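Local atomic coordinates of ABC transporter, substrate binding protein (Aeropyrum pernix, PDB entry 3EAF), a protein that probably serves as the substrate-binding component of an ABC transporter, capturing a solute for import, and carries a bound magnesium ion. Residues Y248-Y259 / Y349-N360. Sequence-based numbering, arbitrary orientation.
Sequences YGKVFGISPFIY and YRKVFIIKLGEN
Ile-355 packs against the phenol ring of Tyr-259, with Ile-355 CG1 over one face at 4.2 Å from the ring centroid, displaced toward the rim, and Ile-355 CD1 reaching Tyr-259 CE1 at 3.6 Å. The two side chains come from opposite directions, the chain beyond strand 251-255 having turned back across the sheet face that carries Ser-255, Phe-353 and Ile-355. Ser-255 OG donates to Phe-257 O at 2.6 Å, on a lone pair in the carbonyl plane, and so ties this turn together; Ser-255 CB and Phe-257 O both lie at the edge of the Tyr-259 ring. Farther along, Ile-258 CD1 sits almost centrally over the Phe-353 ring, only 11° off its normal. CG1 of Ile-258 stands anti to the backbone N (chi1 -159°), and the bend at CG1 turns CD1 onto the ring. Replacing Tyr-259 with an alanine is likely to leave Ile-355 CG1 and CD1 without their aromatic cover and open a gap beneath the turn. Antiparallel strands 251-255 and 352-357 adjoin in the mixed seven-stranded sheet of one lobe of this periplasmic-binding-protein fold, 352-357 reversing the direction of the parallel strands that end with 251-255. Gly-253 and Ile-355 form a hydrogen-bonded pair. On the other sheet face, Lys-356 lies extended beside Phe-252, Lys-356 CG reaching Phe-252 CE1 at 3.4 Å, while Phe-134 meets the same ring from outside the pair. At the far end the last direct link is a bent bond from Gly-249 N to Leu-357 O (136° at hydrogen). Beyond it contact passes through one water, which accepts from Lys-356 NZ at 3.0 Å and donates to Gly-249 O and to the exposed Glu-359, whose OE2 it meets at 2.7 Å.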
ATOM      1  N   TYR A 248       4.665 -10.688 -21.198  1.00 16.17           N
ATOM      2  CA  TYR A 248       4.756 -12.013 -20.574  1.00 16.24           C
ATOM      3  C   TYR A 248       6.207 -12.393 -20.269  1.00 15.60           C
ATOM      4  O   TYR A 248       7.069 -12.319 -21.139  1.00 15.38           O
ATOM      5  CB  TYR A 248       4.092 -13.081 -21.454  1.00 16.94           C
ATOM      6  CG  TYR A 248       2.575 -13.038 -21.492  1.00 17.82           C
ATOM      7  CD1 TYR A 248       1.857 -12.006 -20.876  1.00 19.00           C
ATOM      8  CD2 TYR A 248       1.857 -14.017 -22.180  1.00 18.37           C
ATOM      9  CE1 TYR A 248       0.456 -11.970 -20.930  1.00 19.26           C
ATOM     10  CE2 TYR A 248       0.472 -13.988 -22.241  1.00 18.08           C
ATOM     11  CZ  TYR A 248      -0.223 -12.968 -21.619  1.00 18.34           C
ATOM     12  OH  TYR A 248      -1.595 -12.950 -21.679  1.00 18.79           O
ATOM     13  N   GLY A 249       6.459 -12.771 -19.016  1.00 14.98           N
ATOM     14  CA  GLY A 249       7.791 -13.149 -18.551  1.00 13.98           C
ATOM     15  C   GLY A 249       8.689 -11.990 -18.150  1.00 14.07           C
ATOM     16  O   GLY A 249       9.817 -12.216 -17.703  1.00 13.71           O
ATOM     17  N   LYS A 250       8.194 -10.754 -18.290  1.00 13.41           N
ATOM     18  CA  LYS A 250       9.047  -9.558 -18.169  1.00 13.95           C
ATOM     19  C   LYS A 250       8.566  -8.475 -17.199  1.00 12.99           C
ATOM     20  O   LYS A 250       9.099  -7.364 -17.214  1.00 13.06           O
ATOM     21  CB  LYS A 250       9.269  -8.905 -19.547  1.00 13.84           C
ATOM     22  CG  LYS A 250       9.939  -9.802 -20.579  1.00 15.11           C
ATOM     23  CD  LYS A 250      10.361  -9.017 -21.808  1.00 15.71           C
ATOM     24  CE  LYS A 250       9.196  -8.674 -22.714  1.00 17.77           C
ATOM     25  NZ  LYS A 250       9.705  -8.069 -23.977  1.00 18.48           N
ATOM     26  N   VAL A 251       7.558  -8.776 -16.383  1.00 12.34           N
ATOM     27  CA  VAL A 251       7.032  -7.794 -15.420  1.00 11.49           C
ATOM     28  C   VAL A 251       6.914  -8.415 -14.029  1.00 11.20           C
ATOM     29  O   VAL A 251       6.511  -9.573 -13.885  1.00 10.94           O
ATOM     30  CB  VAL A 251       5.661  -7.200 -15.849  1.00 11.28           C
ATOM     31  CG1 VAL A 251       5.252  -6.045 -14.919  1.00 10.94           C
ATOM     32  CG2 VAL A 251       5.696  -6.705 -17.304  1.00 10.89           C
ATOM     33  N   PHE A 252       7.282  -7.637 -13.017  1.00 10.79           N
ATOM     34  CA  PHE A 252       7.221  -8.082 -11.634  1.00 10.80           C
ATOM     35  C   PHE A 252       6.505  -7.043 -10.780  1.00 10.54           C
ATOM     36  O   PHE A 252       6.675  -5.837 -10.987  1.00 10.71           O
ATOM     37  CB  PHE A 252       8.633  -8.326 -11.089  1.00 11.38           C
ATOM     38  CG  PHE A 252       9.370  -9.461 -11.772  1.00 12.14           C
ATOM     39  CD1 PHE A 252       9.310 -10.756 -11.256  1.00 11.94           C
ATOM     40  CD2 PHE A 252      10.120  -9.230 -12.925  1.00 12.24           C
ATOM     41  CE1 PHE A 252       9.982 -11.804 -11.878  1.00 12.79           C
ATOM     42  CE2 PHE A 252      10.796 -10.270 -13.561  1.00 13.44           C
ATOM     43  CZ  PHE A 252      10.720 -11.563 -13.037  1.00 13.60           C
ATOM     44  N   GLY A 253       5.714  -7.515  -9.820  1.00  9.60           N
ATOM     45  CA  GLY A 253       5.022  -6.638  -8.892  1.00  8.97           C
ATOM     46  C   GLY A 253       5.450  -6.913  -7.471  1.00  8.63           C
ATOM     47  O   GLY A 253       5.706  -8.061  -7.098  1.00  8.79           O
ATOM     48  N   ILE A 254       5.542  -5.854  -6.678  1.00  8.22           N
ATOM     49  CA  ILE A 254       5.812  -5.988  -5.256  1.00  8.08           C
ATOM     50  C   ILE A 254       4.475  -6.065  -4.526  1.00  8.26           C
ATOM     51  O   ILE A 254       3.509  -5.412  -4.926  1.00  8.21           O
ATOM     52  CB  ILE A 254       6.630  -4.779  -4.725  1.00  8.12           C
ATOM     53  CG1 ILE A 254       7.971  -4.661  -5.461  1.00  7.76           C
ATOM     54  CG2 ILE A 254       6.841  -4.863  -3.208  1.00  7.45           C
ATOM     55  CD1 ILE A 254       8.696  -3.335  -5.216  1.00  7.78           C
ATOM     56  N   SER A 255       4.417  -6.871  -3.467  1.00  8.38           N
ATOM     57  CA  SER A 255       3.282  -6.837  -2.553  1.00  8.12           C
ATOM     58  C   SER A 255       3.701  -7.328  -1.179  1.00  8.12           C
ATOM     59  O   SER A 255       4.254  -8.423  -1.061  1.00  8.05           O
ATOM     60  CB  SER A 255       2.119  -7.682  -3.077  1.00  8.37           C
ATOM     61  OG  SER A 255       1.047  -7.675  -2.150  1.00  7.95           O
ATOM     62  N   PRO A 256       3.453  -6.520  -0.134  1.00  8.02           N
ATOM     63  CA  PRO A 256       3.638  -6.977   1.251  1.00  8.40           C
ATOM     64  C   PRO A 256       2.598  -8.021   1.699  1.00  8.60           C
ATOM     65  O   PRO A 256       2.770  -8.659   2.751  1.00  8.71           O
ATOM     66  CB  PRO A 256       3.478  -5.688   2.074  1.00  8.74           C
ATOM     67  CG  PRO A 256       3.593  -4.556   1.078  1.00  8.78           C
ATOM     68  CD  PRO A 256       3.021  -5.112  -0.187  1.00  8.13           C
ATOM     69  N   PHE A 257       1.552  -8.204   0.890  1.00  8.41           N
ATOM     70  CA  PHE A 257       0.396  -9.029   1.246  1.00  8.45           C
ATOM     71  C   PHE A 257       0.231 -10.138   0.222  1.00  8.95           C
ATOM     72  O   PHE A 257       0.367  -9.900  -0.986  1.00  9.28           O
ATOM     73  CB  PHE A 257      -0.889  -8.181   1.267  1.00  8.20           C
ATOM     74  CG  PHE A 257      -0.696  -6.800   1.840  1.00  7.27           C
ATOM     75  CD1 PHE A 257      -0.740  -6.592   3.214  1.00  7.04           C
ATOM     76  CD2 PHE A 257      -0.458  -5.712   1.004  1.00  7.09           C
ATOM     77  CE1 PHE A 257      -0.552  -5.333   3.751  1.00  7.16           C
ATOM     78  CE2 PHE A 257      -0.274  -4.442   1.531  1.00  7.71           C
ATOM     79  CZ  PHE A 257      -0.313  -4.253   2.909  1.00  8.11           C
ATOM     80  N   ILE A 258      -0.073 -11.342   0.705  1.00  9.18           N
ATOM     81  CA  ILE A 258      -0.352 -12.481  -0.167  1.00  9.33           C
ATOM     82  C   ILE A 258      -1.629 -12.233  -0.984  1.00  9.46           C
ATOM     83  O   ILE A 258      -2.604 -11.676  -0.466  1.00  9.65           O
ATOM     84  CB  ILE A 258      -0.429 -13.813   0.655  1.00  9.66           C
ATOM     85  CG1 ILE A 258      -0.202 -15.041  -0.238  1.00  9.99           C
ATOM     86  CG2 ILE A 258      -1.750 -13.930   1.437  1.00  9.07           C
ATOM     87  CD1 ILE A 258       1.189 -15.113  -0.886  1.00 11.42           C
ATOM     88  N   TYR A 259      -1.603 -12.590  -2.267  1.00  9.30           N
ATOM     89  CA  TYR A 259      -2.790 -12.486  -3.116  1.00  9.46           C
ATOM     90  C   TYR A 259      -3.742 -13.608  -2.724  1.00 10.07           C
ATOM     91  O   TYR A 259      -3.279 -14.691  -2.345  1.00  9.89           O
ATOM     92  CB  TYR A 259      -2.448 -12.689  -4.592  1.00  8.75           C
ATOM     93  CG  TYR A 259      -1.707 -11.581  -5.309  1.00  8.80           C
ATOM     94  CD1 TYR A 259      -0.923 -10.652  -4.621  1.00  7.31           C
ATOM     95  CD2 TYR A 259      -1.761 -11.497  -6.701  1.00  8.01           C
ATOM     96  CE1 TYR A 259      -0.225  -9.654  -5.305  1.00  7.62           C
ATOM     97  CE2 TYR A 259      -1.078 -10.514  -7.388  1.00  8.90           C
ATOM     98  CZ  TYR A 259      -0.312  -9.596  -6.689  1.00  8.13           C
ATOM     99  OH  TYR A 259       0.358  -8.634  -7.392  1.00  8.85           O
ATOM    100  N   TYR A 349       7.510  -3.963   9.291  1.00 10.20           N
ATOM    101  CA  TYR A 349       8.410  -5.055   8.905  1.00 10.49           C
ATOM    102  C   TYR A 349       9.086  -4.625   7.610  1.00 10.73           C
ATOM    103  O   TYR A 349       8.797  -3.536   7.105  1.00 10.72           O
ATOM    104  CB  TYR A 349       7.673  -6.402   8.751  1.00 10.17           C
ATOM    105  CG  TYR A 349       6.488  -6.401   7.804  1.00 10.13           C
ATOM    106  CD1 TYR A 349       6.632  -6.804   6.475  1.00  9.72           C
ATOM    107  CD2 TYR A 349       5.219  -6.023   8.242  1.00  9.69           C
ATOM    108  CE1 TYR A 349       5.540  -6.815   5.600  1.00  8.87           C
ATOM    109  CE2 TYR A 349       4.130  -6.025   7.382  1.00  9.52           C
ATOM    110  CZ  TYR A 349       4.297  -6.420   6.061  1.00 10.02           C
ATOM    111  OH  TYR A 349       3.220  -6.415   5.207  1.00  9.90           O
ATOM    112  N   ARG A 350       9.986  -5.446   7.074  1.00 11.02           N
ATOM    113  CA  ARG A 350      10.768  -5.029   5.901  1.00 11.17           C
ATOM    114  C   ARG A 350      10.534  -5.857   4.636  1.00 11.31           C
ATOM    115  O   ARG A 350      10.638  -5.332   3.522  1.00 11.25           O
ATOM    116  CB  ARG A 350      12.270  -5.007   6.216  1.00 10.77           C
ATOM    117  CG  ARG A 350      12.688  -3.958   7.230  1.00 11.14           C
ATOM    118  CD  ARG A 350      14.197  -3.942   7.455  1.00 11.04           C
ATOM    119  NE  ARG A 350      14.933  -3.190   6.432  1.00 13.10           N
ATOM    120  CZ  ARG A 350      15.806  -3.723   5.571  1.00 14.45           C
ATOM    121  NH1 ARG A 350      16.060  -5.032   5.580  1.00 12.93           N
ATOM    122  NH2 ARG A 350      16.435  -2.944   4.694  1.00 14.33           N
ATOM    123  N   LYS A 351      10.239  -7.143   4.789  1.00 11.45           N
ATOM    124  CA  LYS A 351      10.201  -8.014   3.612  1.00 12.03           C
ATOM    125  C   LYS A 351       8.887  -7.928   2.829  1.00 11.20           C
ATOM    126  O   LYS A 351       7.873  -7.462   3.345  1.00 10.65           O
ATOM    127  CB  LYS A 351      10.567  -9.460   3.961  1.00 12.31           C
ATOM    128  CG  LYS A 351       9.587 -10.199   4.841  1.00 13.32           C
ATOM    129  CD  LYS A 351      10.121 -11.609   5.146  1.00 13.87           C
ATOM    130  CE  LYS A 351      11.253 -11.580   6.170  1.00 17.45           C
ATOM    131  NZ  LYS A 351      11.599 -12.967   6.641  1.00 18.35           N
ATOM    132  N   VAL A 352       8.943  -8.351   1.569  1.00 10.77           N
ATOM    133  CA  VAL A 352       7.796  -8.317   0.665  1.00 10.17           C
ATOM    134  C   VAL A 352       7.720  -9.587  -0.163  1.00 10.04           C
ATOM    135  O   VAL A 352       8.709 -10.313  -0.279  1.00  9.80           O
ATOM    136  CB  VAL A 352       7.850  -7.105  -0.305  1.00 10.36           C
ATOM    137  CG1 VAL A 352       7.690  -5.802   0.455  1.00  9.36           C
ATOM    138  CG2 VAL A 352       9.135  -7.113  -1.152  1.00  9.47           C
ATOM    139  N   PHE A 353       6.540  -9.859  -0.715  1.00  9.64           N
ATOM    140  CA  PHE A 353       6.397 -10.881  -1.747  1.00  9.73           C
ATOM    141  C   PHE A 353       6.710 -10.255  -3.098  1.00  9.55           C
ATOM    142  O   PHE A 353       6.469  -9.071  -3.309  1.00  9.48           O
ATOM    143  CB  PHE A 353       4.979 -11.457  -1.778  1.00  9.59           C
ATOM    144  CG  PHE A 353       4.556 -12.133  -0.499  1.00 10.02           C
ATOM    145  CD1 PHE A 353       5.045 -13.399  -0.163  1.00 10.10           C
ATOM    146  CD2 PHE A 353       3.645 -11.517   0.357  1.00 10.23           C
ATOM    147  CE1 PHE A 353       4.632 -14.039   1.019  1.00 10.51           C
ATOM    148  CE2 PHE A 353       3.229 -12.143   1.541  1.00 10.08           C
ATOM    149  CZ  PHE A 353       3.733 -13.405   1.874  1.00  9.62           C
ATOM    150  N   ILE A 354       7.253 -11.054  -4.009  1.00 10.02           N
ATOM    151  CA  ILE A 354       7.434 -10.634  -5.389  1.00  9.88           C
ATOM    152  C   ILE A 354       6.607 -11.553  -6.267  1.00 10.10           C
ATOM    153  O   ILE A 354       6.634 -12.778  -6.099  1.00 10.53           O
ATOM    154  CB  ILE A 354       8.931 -10.668  -5.823  1.00 10.35           C
ATOM    155  CG1 ILE A 354       9.783  -9.695  -4.979  1.00 10.12           C
ATOM    156  CG2 ILE A 354       9.068 -10.408  -7.336  1.00  9.81           C
ATOM    157  CD1 ILE A 354       9.505  -8.210  -5.199  1.00  9.90           C
ATOM    158  N   ILE A 355       5.878 -10.957  -7.205  1.00 10.20           N
ATOM    159  CA  ILE A 355       4.987 -11.697  -8.087  1.00 10.29           C
ATOM    160  C   ILE A 355       5.423 -11.467  -9.522  1.00 10.68           C
ATOM    161  O   ILE A 355       5.684 -10.327  -9.924  1.00 10.57           O
ATOM    162  CB  ILE A 355       3.490 -11.271  -7.889  1.00 10.36           C
ATOM    163  CG1 ILE A 355       3.042 -11.514  -6.442  1.00 10.36           C
ATOM    164  CG2 ILE A 355       2.561 -11.995  -8.858  1.00  9.68           C
ATOM    165  CD1 ILE A 355       3.334 -10.338  -5.518  1.00 11.05           C
ATOM    166  N   LYS A 356       5.508 -12.552 -10.285  1.00 10.69           N
ATOM    167  CA  LYS A 356       5.903 -12.477 -11.682  1.00 11.65           C
ATOM    168  C   LYS A 356       4.717 -12.627 -12.624  1.00 12.15           C
ATOM    169  O   LYS A 356       3.861 -13.490 -12.429  1.00 12.29           O
ATOM    170  CB  LYS A 356       6.931 -13.564 -12.003  1.00 11.54           C
ATOM    171  CG  LYS A 356       7.467 -13.527 -13.433  1.00 11.74           C
ATOM    172  CD  LYS A 356       8.404 -14.687 -13.665  1.00 13.40           C
ATOM    173  CE  LYS A 356       9.006 -14.678 -15.054  1.00 14.82           C
ATOM    174  NZ  LYS A 356       9.814 -15.927 -15.255  1.00 15.77           N
ATOM    175  N   LEU A 357       4.689 -11.793 -13.654  1.00 13.02           N
ATOM    176  CA  LEU A 357       3.841 -12.041 -14.801  1.00 13.98           C
ATOM    177  C   LEU A 357       4.544 -13.118 -15.627  1.00 14.63           C
ATOM    178  O   LEU A 357       5.511 -12.839 -16.346  1.00 14.46           O
ATOM    179  CB  LEU A 357       3.631 -10.755 -15.609  1.00 14.22           C
ATOM    180  CG  LEU A 357       2.841 -10.803 -16.920  1.00 14.43           C
ATOM    181  CD1 LEU A 357       1.532 -11.556 -16.747  1.00 14.48           C
ATOM    182  CD2 LEU A 357       2.589  -9.388 -17.433  1.00 14.07           C
ATOM    183  N   GLY A 358       4.066 -14.352 -15.493  1.00 15.18           N
ATOM    184  CA  GLY A 358       4.735 -15.515 -16.082  1.00 16.40           C
ATOM    185  C   GLY A 358       4.730 -15.557 -17.600  1.00 17.21           C
ATOM    186  O   GLY A 358       3.938 -14.863 -18.251  1.00 16.79           O
ATOM    187  N   GLU A 359       5.611 -16.390 -18.152  1.00 18.06           N
ATOM    188  CA  GLU A 359       5.725 -16.592 -19.604  1.00 19.40           C
ATOM    189  C   GLU A 359       4.417 -17.058 -20.236  1.00 19.23           C
ATOM    190  O   GLU A 359       4.123 -16.719 -21.378  1.00 19.52           O
ATOM    191  CB  GLU A 359       6.844 -17.593 -19.925  1.00 19.78           C
ATOM    192  CG  GLU A 359       8.233 -17.156 -19.470  1.00 22.84           C
ATOM    193  CD  GLU A 359       8.904 -16.172 -20.423  1.00 27.67           C
ATOM    194  OE1 GLU A 359       8.532 -16.116 -21.623  1.00 29.03           O
ATOM    195  OE2 GLU A 359       9.827 -15.456 -19.968  1.00 30.12           O
ATOM    196  N   ASN A 360       3.638 -17.833 -19.484  1.00 19.50           N
ATOM    197  CA  ASN A 360       2.326 -18.298 -19.930  1.00 19.65           C
ATOM    198  C   ASN A 360       1.205 -17.274 -19.725  1.00 19.50           C
ATOM    199  O   ASN A 360       0.041 -17.547 -20.040  1.00 19.30           O
ATOM    200  CB  ASN A 360       1.970 -19.625 -19.242  1.00 19.94           C
ATOM    201  CG  ASN A 360       1.858 -19.502 -17.728  1.00 20.74           C
ATOM    202  OD1 ASN A 360       2.114 -18.444 -17.142  1.00 21.96           O
ATOM    203  ND2 ASN A 360       1.480 -20.597 -17.084  1.00 21.00           N
TER
HETATM  204  O   HOH W   1      11.129 -14.761 -17.700  1.00 28.97           O